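PDB 4GL8: oligopeptide ABC transporter OppAIV from Borrelia burgdorferi B31, which probably binds oligopeptides and delivers them for uptake as the solute-binding component of an ABC transporter. Local coordinates for residues A[76-82]-A[93-99]; A[113-117]-A[149-155]. One frame throughout, in Å; residues are numbered along the deposited sequence.

Overall arrangement
Both contacts reach the same five-stranded antiparallel sheet, in a region consistent with the extra domain that sets oligopeptide-binding proteins of family 5 apart from smaller periplasmic binding proteins. Contact 1 joins the neighbouring strands 74-84 and 90-95 of a hairpin, whereas contact 2 sets helix 109-119, which follows strand 90-95 in the chain, against the start of edge strand 154-158. Their centres are 18 Å apart and their nearest atoms about 7 Å, so they do not touch. I64 and L177 bridge the gap, each meeting F93 of contact 1 and Y116 of contact 2. Contacts 1 and 2 lie about 26 and 25 Å from the centre of the chain, measured centre to centre.

Contact 1 of 2, residues A[76-82]-A[93-99]; sequences PGLAKSW and FHLRDNL
W82 and F93 face each other as a non-hydrogen-bonded antiparallel pair, and CB of W82 comes within 3.6 Å of F93 CD1. The five-membered ring of W82 is inclined at 45° to the F93 ring. CG of W82 lies between its backbone N and carbonyl carbon (chi1 50°), which carries most of the indole away from the phenyl ring. The methyl of A79 fills in beside F93, CB to CB 3.9 Å, and L174 of helix 173-176 touches both aromatic residues. Farther along, L78 CD2 meets L99 CD1 at 3.9 Å, beyond the end of the paired strands.

The backbones of this beta hairpin are joined by H94 N to S81 O, K80 N to H94 O and R96 N to L78 O. Between the A79-L95 and S81-H94 pairs the register slips by one residue, a beta bulge at the corner where the chain turns at K80. On the sheet face away from the aromatic pair, S81 OG lies 3.7 Å from H94 CD2, while the imidazole directs NE2 to D83.

R96 forms the polar edge. Its chain bends at chi3 (76°) and brings the guanidinium side-on to G77, where NE (2.8 Å) and NH2 (2.9 Å) both donate to G77 O. That oxygen lies practically in the guanidinium plane. CB of K80 sits over one face of the same group, displaced from the centre, CB of P76 approaches its edge, and Y229 adds a cation-pi contact. The two bonds to a single oxygen should hold the guanidinium plane in place, and beyond the last backbone bond, R96 N to L78 O, the arginine side chain takes over the cross-strand bonding, satisfying the carbonyl of the buried G77.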
loop_
_atom_site.group_PDB
_atom_site.type_symbol
_atom_site.label_atom_id
_atom_site.label_comp_id
_atom_site.label_asym_id
_atom_site.label_seq_id
_atom_site.Cartn_x
_atom_site.Cartn_y
_atom_site.Cartn_z
ATOM N N PRO A 76 -13.785 -14.580 -6.456
ATOM C CA PRO A 76 -13.372 -15.844 -5.866
ATOM C C PRO A 76 -11.921 -16.075 -6.187
ATOM O O PRO A 76 -11.465 -15.706 -7.265
ATOM C CB PRO A 76 -14.262 -16.883 -6.571
ATOM C CG PRO A 76 -15.488 -16.124 -6.956
ATOM C CD PRO A 76 -14.988 -14.737 -7.304
ATOM N N GLY A 77 -11.199 -16.622 -5.217
ATOM C CA GLY A 77 -9.807 -17.010 -5.380
ATOM C C GLY A 77 -9.676 -18.460 -4.966
ATOM O O GLY A 77 -10.261 -19.330 -5.595
ATOM N N LEU A 78 -8.957 -18.734 -3.879
ATOM C CA LEU A 78 -8.858 -20.129 -3.411
ATOM C C LEU A 78 -10.249 -20.666 -3.075
ATOM O O LEU A 78 -10.579 -21.798 -3.408
ATOM C CB LEU A 78 -7.914 -20.251 -2.214
ATOM C CG LEU A 78 -6.440 -19.922 -2.439
ATOM C CD1 LEU A 78 -5.734 -19.737 -1.111
ATOM C CD2 LEU A 78 -5.795 -21.054 -3.205
ATOM N N ALA A 79 -11.058 -19.799 -2.476
ATOM C CA ALA A 79 -12.466 -20.049 -2.195
ATOM C C ALA A 79 -13.328 -19.747 -3.411
ATOM O O ALA A 79 -13.271 -18.638 -3.958
ATOM C CB ALA A 79 -12.927 -19.164 -1.044
ATOM N N LYS A 80 -14.124 -20.732 -3.822
ATOM C CA LYS A 80 -15.118 -20.544 -4.867
ATOM C C LYS A 80 -16.409 -19.889 -4.363
ATOM O O LYS A 80 -17.122 -19.308 -5.148
ATOM C CB LYS A 80 -15.444 -21.850 -5.579
ATOM C CG LYS A 80 -16.159 -22.868 -4.729
ATOM C CD LYS A 80 -16.274 -24.201 -5.456
ATOM C CE LYS A 80 -16.998 -25.199 -4.560
ATOM N NZ LYS A 80 -17.231 -26.497 -5.259
ATOM N N SER A 81 -16.684 -19.968 -3.061
ATOM C CA SER A 81 -17.833 -19.302 -2.475
ATOM C C SER A 81 -17.692 -19.249 -0.955
ATOM O O SER A 81 -16.787 -19.848 -0.360
ATOM C CB SER A 81 -19.123 -20.046 -2.842
ATOM O OG SER A 81 -19.062 -21.380 -2.373
ATOM N N TRP A 82 -18.607 -18.528 -0.333
ATOM C CA TRP A 82 -18.513 -18.315 1.088
ATOM C C TRP A 82 -19.888 -18.031 1.632
ATOM O O TRP A 82 -20.763 -17.592 0.897
ATOM C CB TRP A 82 -17.544 -17.150 1.399
ATOM C CG TRP A 82 -17.831 -15.905 0.605
ATOM C CD1 TRP A 82 -18.656 -14.899 0.960
ATOM C CD2 TRP A 82 -17.331 -15.572 -0.695
ATOM N NE1 TRP A 82 -18.707 -13.961 -0.017
ATOM C CE2 TRP A 82 -17.896 -14.340 -1.048
ATOM C CE3 TRP A 82 -16.463 -16.201 -1.596
ATOM C CZ2 TRP A 82 -17.618 -13.698 -2.266
ATOM C CZ3 TRP A 82 -16.187 -15.568 -2.822
ATOM C CH2 TRP A 82 -16.760 -14.327 -3.134
ATOM N N PHE A 93 -15.530 -20.167 4.214
ATOM C CA PHE A 93 -15.042 -20.257 2.845
ATOM C C PHE A 93 -14.976 -21.720 2.370
ATOM O O PHE A 93 -14.434 -22.600 3.052
ATOM C CB PHE A 93 -13.664 -19.575 2.756
ATOM C CG PHE A 93 -13.703 -18.136 3.133
ATOM C CD1 PHE A 93 -14.081 -17.171 2.199
ATOM C CD2 PHE A 93 -13.452 -17.739 4.431
ATOM C CE1 PHE A 93 -14.184 -15.848 2.554
ATOM C CE2 PHE A 93 -13.533 -16.394 4.791
ATOM C CZ PHE A 93 -13.922 -15.457 3.862
ATOM N N HIS A 94 -15.550 -21.961 1.191
ATOM C CA HIS A 94 -15.547 -23.288 0.556
ATOM C C HIS A 94 -14.487 -23.275 -0.525
ATOM O O HIS A 94 -14.612 -22.532 -1.503
ATOM C CB HIS A 94 -16.927 -23.595 -0.031
ATOM C CG HIS A 94 -18.025 -23.419 0.956
ATOM N ND1 HIS A 94 -18.321 -24.377 1.914
ATOM C CD2 HIS A 94 -18.864 -22.384 1.179
ATOM C CE1 HIS A 94 -19.315 -23.939 2.673
ATOM N NE2 HIS A 94 -19.658 -22.729 2.254
ATOM N N LEU A 95 -13.418 -24.040 -0.311
ATOM C CA LEU A 95 -12.291 -24.046 -1.240
ATOM C C LEU A 95 -12.692 -24.791 -2.523
ATOM O O LEU A 95 -13.480 -25.743 -2.473
ATOM C CB LEU A 95 -11.040 -24.691 -0.589
ATOM C CG LEU A 95 -10.541 -24.058 0.717
ATOM C CD1 LEU A 95 -9.274 -24.720 1.238
ATOM C CD2 LEU A 95 -10.341 -22.548 0.610
ATOM N N ARG A 96 -12.185 -24.340 -3.674
ATOM C CA ARG A 96 -12.355 -25.109 -4.914
ATOM C C ARG A 96 -11.576 -26.429 -4.842
ATOM O O ARG A 96 -10.668 -26.575 -4.028
ATOM C CB ARG A 96 -11.953 -24.311 -6.149
ATOM C CG ARG A 96 -10.519 -23.831 -6.146
ATOM C CD ARG A 96 -10.264 -22.919 -7.341
ATOM N NE ARG A 96 -10.835 -21.592 -7.155
ATOM C CZ ARG A 96 -11.884 -21.104 -7.797
ATOM N NH1 ARG A 96 -12.501 -21.820 -8.722
ATOM N NH2 ARG A 96 -12.303 -19.855 -7.539
ATOM N N ASP A 97 -11.982 -27.379 -5.684
ATOM C CA ASP A 97 -11.348 -28.695 -5.794
ATOM C C ASP A 97 -9.955 -28.654 -6.393
ATOM O O ASP A 97 -9.648 -27.793 -7.209
ATOM C CB ASP A 97 -12.202 -29.614 -6.681
ATOM C CG ASP A 97 -13.580 -29.850 -6.111
ATOM O OD1 ASP A 97 -13.755 -29.705 -4.879
ATOM O OD2 ASP A 97 -14.501 -30.183 -6.884
ATOM N N ASN A 98 -9.135 -29.621 -5.989
ATOM C CA ASN A 98 -7.821 -29.878 -6.594
ATOM C C ASN A 98 -6.839 -28.725 -6.472
ATOM O O ASN A 98 -6.000 -28.535 -7.343
ATOM C CB ASN A 98 -7.991 -30.265 -8.070
ATOM C CG ASN A 98 -8.952 -31.436 -8.256
ATOM O OD1 ASN A 98 -8.967 -32.375 -7.459
ATOM N ND2 ASN A 98 -9.766 -31.377 -9.305
ATOM N N LEU A 99 -6.940 -27.951 -5.398
ATOM C CA LEU A 99 -5.996 -26.862 -5.179
ATOM C C LEU A 99 -4.647 -27.437 -4.831
ATOM O O LEU A 99 -4.539 -28.210 -3.902
ATOM C CB LEU A 99 -6.450 -25.957 -4.041
ATOM C CG LEU A 99 -7.612 -25.010 -4.344
ATOM C CD1 LEU A 99 -8.040 -24.292 -3.068
ATOM C CD2 LEU A 99 -7.249 -24.002 -5.438
#

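Contact 2 of 2, residues A[113-117]-A[149-155]; sequences RKSYL and ESELGIK
R113 and E149 are modelled with NH2 only 2.4 Å from OE1, a salt bridge whose modelled length is too short to be taken literally. The two side chains lie roughly perpendicular, and the guanidinium and carboxylate planes are 36° apart. An extended chain, with CG opposite the backbone N (chi1 -177°), carries the arginine from the helix past I154 to the glutamate. R113 NH1 makes a second salt bridge, to E110 one turn earlier, so its charge is probably shared between two acids.

Alongside this pair, L117 CD1 lies 3.5 Å from E149 CD, and its other methyl, CD2, meets L152 CD2 at 3.7 Å as the two leucines run antiparallel alongside one another. The contact packs helix 109-119 against the lead-in to strand 154-158, the outermost strand of the five-stranded antiparallel sheet, where a 3-10 segment and an inverse gamma turn centred on G153 bring the chain round. At the strand itself, I154 CD1 presses against Y116 CB (3.4 Å) and reaches CG of the phenol ring, while CG2 touches R113 CG at 4.1 Å. Y142 of helix 139-143 touches both L117 and E149.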
loop_
_atom_site.group_PDB
_atom_site.type_symbol
_atom_site.label_atom_id
_atom_site.label_comp_id
_atom_site.label_asym_id
_atom_site.label_seq_id
_atom_site.Cartn_x
_atom_site.Cartn_y
_atom_site.Cartn_z
ATOM N N ARG A 113 -4.662 -22.436 7.654
ATOM C CA ARG A 113 -4.671 -22.136 9.055
ATOM C C ARG A 113 -3.252 -22.041 9.652
ATOM O O ARG A 113 -2.953 -21.138 10.417
ATOM C CB ARG A 113 -5.479 -23.203 9.751
ATOM C CG ARG A 113 -5.610 -22.947 11.225
ATOM C CD ARG A 113 -6.367 -24.035 11.926
ATOM N NE ARG A 113 -5.889 -23.940 13.276
ATOM C CZ ARG A 113 -4.914 -24.664 13.801
ATOM N NH1 ARG A 113 -4.330 -25.667 13.161
ATOM N NH2 ARG A 113 -4.572 -24.379 15.020
ATOM N N LYS A 114 -2.400 -22.987 9.308
ATOM C CA LYS A 114 -0.982 -22.998 9.716
ATOM C C LYS A 114 -0.225 -21.751 9.195
ATOM O O LYS A 114 0.651 -21.186 9.877
ATOM C CB LYS A 114 -0.325 -24.301 9.204
ATOM N N SER A 115 -0.603 -21.296 8.002
ATOM C CA SER A 115 -0.102 -20.050 7.467
ATOM C C SER A 115 -0.462 -18.844 8.352
ATOM O O SER A 115 0.413 -18.010 8.712
ATOM C CB SER A 115 -0.638 -19.844 6.055
ATOM O OG SER A 115 -0.232 -18.587 5.579
ATOM N N TYR A 116 -1.730 -18.753 8.743
ATOM C CA TYR A 116 -2.140 -17.688 9.668
ATOM C C TYR A 116 -1.439 -17.771 10.987
ATOM O O TYR A 116 -1.071 -16.727 11.539
ATOM C CB TYR A 116 -3.646 -17.612 9.868
ATOM C CG TYR A 116 -4.322 -16.991 8.674
ATOM C CD1 TYR A 116 -4.165 -15.638 8.384
ATOM C CD2 TYR A 116 -5.109 -17.743 7.830
ATOM C CE1 TYR A 116 -4.788 -15.063 7.271
ATOM C CE2 TYR A 116 -5.730 -17.173 6.730
ATOM C CZ TYR A 116 -5.573 -15.841 6.460
ATOM O OH TYR A 116 -6.208 -15.291 5.362
ATOM N N LEU A 117 -1.177 -18.987 11.458
ATOM C CA LEU A 117 -0.401 -19.125 12.697
ATOM C C LEU A 117 1.014 -18.523 12.617
ATOM O O LEU A 117 1.480 -17.922 13.582
ATOM C CB LEU A 117 -0.319 -20.580 13.159
ATOM C CG LEU A 117 -1.615 -21.313 13.528
ATOM C CD1 LEU A 117 -1.236 -22.715 13.953
ATOM C CD2 LEU A 117 -2.407 -20.646 14.624
ATOM N N GLU A 149 -4.181 -21.805 20.704
ATOM C CA GLU A 149 -4.340 -21.979 19.264
ATOM C C GLU A 149 -5.772 -22.419 18.872
ATOM O O GLU A 149 -6.320 -21.961 17.883
ATOM C CB GLU A 149 -3.341 -23.042 18.823
ATOM C CG GLU A 149 -2.923 -23.007 17.388
ATOM C CD GLU A 149 -2.084 -24.223 16.997
ATOM O OE1 GLU A 149 -2.607 -25.111 16.286
ATOM O OE2 GLU A 149 -0.899 -24.280 17.402
ATOM N N SER A 150 -6.380 -23.289 19.674
ATOM C CA SER A 150 -7.730 -23.798 19.395
ATOM C C SER A 150 -8.855 -22.726 19.548
ATOM O O SER A 150 -9.912 -22.863 18.934
ATOM C CB SER A 150 -8.035 -25.020 20.281
ATOM O OG SER A 150 -8.473 -24.598 21.565
ATOM N N GLU A 151 -8.597 -21.695 20.362
ATOM C CA GLU A 151 -9.523 -20.573 20.594
ATOM C C GLU A 151 -9.407 -19.437 19.575
ATOM O O GLU A 151 -10.147 -18.455 19.657
ATOM C CB GLU A 151 -9.275 -19.966 21.970
ATOM N N LEU A 152 -8.456 -19.546 18.648
ATOM C CA LEU A 152 -8.256 -18.536 17.615
ATOM C C LEU A 152 -9.373 -18.665 16.602
ATOM O O LEU A 152 -9.751 -19.774 16.237
ATOM C CB LEU A 152 -6.893 -18.743 16.923
ATOM C CG LEU A 152 -6.559 -17.864 15.723
ATOM C CD1 LEU A 152 -6.345 -16.399 16.098
ATOM C CD2 LEU A 152 -5.313 -18.397 15.047
ATOM N N GLY A 153 -9.882 -17.538 16.123
ATOM C CA GLY A 153 -10.978 -17.540 15.172
ATOM C C GLY A 153 -10.659 -17.921 13.743
ATOM O O GLY A 153 -11.126 -17.279 12.805
ATOM N N ILE A 154 -9.880 -18.978 13.565
ATOM C CA ILE A 154 -9.529 -19.498 12.234
ATOM C C ILE A 154 -9.577 -21.001 12.414
ATOM O O ILE A 154 -8.862 -21.536 13.268
ATOM C CB ILE A 154 -8.113 -19.056 11.786
ATOM C CG1 ILE A 154 -7.992 -17.532 11.778
ATOM C CG2 ILE A 154 -7.770 -19.558 10.385
ATOM C CD1 ILE A 154 -6.607 -17.017 11.408
ATOM N N LYS A 155 -10.457 -21.683 11.689
ATOM C CA LYS A 155 -10.594 -23.115 11.877
ATOM C C LYS A 155 -10.707 -23.841 10.556
ATOM O O LYS A 155 -11.301 -23.336 9.619
ATOM C CB LYS A 155 -11.827 -23.423 12.722
ATOM C CG LYS A 155 -11.728 -22.993 14.170
ATOM C CD LYS A 155 -13.075 -23.230 14.824
ATOM C CE LYS A 155 -13.045 -22.973 16.314
ATOM N NZ LYS A 155 -14.349 -23.360 16.901
#